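Local coordinates for Non-reducing end beta-L-arabinofuranosidase (Bacteroides thetaiotaomicron, PDB 5MQO), which probably hydrolyses glycosidic bonds in plant pectin as a family GH127 glycoside hydrolase of a gut bacterium, at residues G60-S65 with N461-L466. Residues are numbered along the deposited sequence; the frame is centred on the assembly and turned at random.
Sequences GTSLQS and NTLRTL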
# COMPACT_ATOMS: atom_id res chain seq x y z
N GLY A 60 7.62 -9.22 16.42
CA GLY A 60 7.89 -10.32 17.29
C GLY A 60 7.69 -11.69 16.70
O GLY A 60 7.57 -12.65 17.46
N THR A 61 7.67 -11.83 15.38
CA THR A 61 7.55 -13.18 14.78
C THR A 61 8.00 -13.25 13.34
O THR A 61 8.84 -14.09 12.98
CB THR A 61 6.10 -13.72 14.83
OG1 THR A 61 5.62 -13.66 16.17
CG2 THR A 61 6.02 -15.16 14.32
N SER A 62 7.40 -12.39 12.52
CA SER A 62 7.60 -12.41 11.08
C SER A 62 9.07 -12.20 10.72
O SER A 62 9.62 -12.99 9.96
CB SER A 62 6.72 -11.37 10.41
OG SER A 62 5.37 -11.52 10.80
N LEU A 63 9.71 -11.17 11.29
CA LEU A 63 11.13 -10.91 11.04
C LEU A 63 12.05 -12.11 11.39
O LEU A 63 12.92 -12.44 10.58
CB LEU A 63 11.62 -9.67 11.80
CG LEU A 63 11.02 -8.32 11.41
CD1 LEU A 63 11.29 -7.29 12.49
CD2 LEU A 63 11.58 -7.83 10.07
N GLN A 64 11.86 -12.74 12.56
CA GLN A 64 12.65 -13.93 12.93
C GLN A 64 12.37 -15.06 11.96
O GLN A 64 13.27 -15.64 11.39
CB GLN A 64 12.33 -14.45 14.33
CG GLN A 64 12.48 -13.46 15.47
CD GLN A 64 11.25 -13.47 16.40
OE1 GLN A 64 10.87 -14.52 16.95
NE2 GLN A 64 10.62 -12.31 16.55
N SER A 65 11.08 -15.36 11.78
CA SER A 65 10.62 -16.41 10.86
C SER A 65 11.21 -16.35 9.45
O SER A 65 11.47 -17.40 8.84
CB SER A 65 9.10 -16.40 10.77
OG SER A 65 8.66 -17.40 9.88
N ASN A 461 9.42 -7.33 0.69
CA ASN A 461 8.84 -6.02 0.48
C ASN A 461 7.52 -5.92 1.25
O ASN A 461 7.22 -4.89 1.89
CB ASN A 461 8.69 -5.71 -1.03
CG ASN A 461 8.18 -4.30 -1.31
OD1 ASN A 461 8.19 -3.44 -0.44
ND2 ASN A 461 7.72 -4.06 -2.53
N THR A 462 6.73 -6.99 1.24
CA THR A 462 5.47 -6.97 1.98
C THR A 462 5.71 -6.71 3.47
O THR A 462 5.12 -5.80 4.03
CB THR A 462 4.67 -8.25 1.75
OG1 THR A 462 4.35 -8.32 0.36
CG2 THR A 462 3.39 -8.27 2.53
N LEU A 463 6.62 -7.48 4.07
CA LEU A 463 6.90 -7.40 5.50
C LEU A 463 7.53 -6.05 5.91
O LEU A 463 7.09 -5.42 6.86
CB LEU A 463 7.79 -8.57 5.95
CG LEU A 463 8.15 -8.63 7.46
CD1 LEU A 463 6.93 -8.56 8.37
CD2 LEU A 463 8.97 -9.88 7.80
N ARG A 464 8.52 -5.58 5.19
CA ARG A 464 9.08 -4.28 5.52
C ARG A 464 8.05 -3.16 5.37
O ARG A 464 8.07 -2.19 6.12
CB ARG A 464 10.34 -3.98 4.72
CG ARG A 464 10.12 -3.57 3.28
CD ARG A 464 9.99 -2.06 3.08
NE ARG A 464 11.10 -1.56 2.29
CZ ARG A 464 11.28 -1.80 0.98
NH1 ARG A 464 10.42 -2.52 0.28
NH2 ARG A 464 12.35 -1.32 0.37
N THR A 465 7.14 -3.29 4.41
CA THR A 465 6.13 -2.25 4.22
C THR A 465 5.20 -2.27 5.42
O THR A 465 5.02 -1.24 6.08
CB THR A 465 5.36 -2.42 2.90
OG1 THR A 465 6.20 -1.99 1.82
CG2 THR A 465 4.13 -1.55 2.89
N LEU A 466 4.67 -3.44 5.73
CA LEU A 466 3.80 -3.58 6.90
C LEU A 466 4.52 -3.18 8.19
O LEU A 466 3.90 -2.55 9.03
CB LEU A 466 3.20 -4.98 7.02
CG LEU A 466 2.26 -5.36 5.88
CD1 LEU A 466 2.12 -6.87 5.77
CD2 LEU A 466 0.90 -4.73 6.06
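This is a small, buried, apolar helix-helix contact in the GH127 catalytic domain, whose helical part is probably an (alpha/alpha)6 barrel as in other members of the six-hairpin clan. It joins helix 50-69, near the start of the domain, to helix 458-466, near its end. L463 reaches across and meets S62 and L63. Its CG lies anti to the backbone N (chi1 -179°), and both methyls come up against helix 50-69. CD1 meets the side of S62, 3.5 Å from S62 CB. CD2 sits over the backbone between S62 and L63, 3.7 Å from S62 C and 3.8 Å from L63 N. L463 also touches F58, one turn earlier on helix 50-69, and Y427 of a loop. With an alanine in place of L463, both methyls would be gone, which would probably open a gap beside S62 CB and L63 CD2.

S62 offers its carbon to L463 and keeps its hydroxyl for another partner. S62 is buried, and its OG is hydrogen-bonded to the carbonyl oxygen of G424. L63 packs on V110 and V113 of helix 102-117, and its carbonyl oxygen accepts a hydrogen bond from W106 NE1. The side chain of R464 leaves the backbone away from segment 60-65, and its NH2 forms a salt bridge with E108 of that same helix 102-117. The two leucines meet by single methyls, with L63 CD2 4.0 Å from L463 CD2.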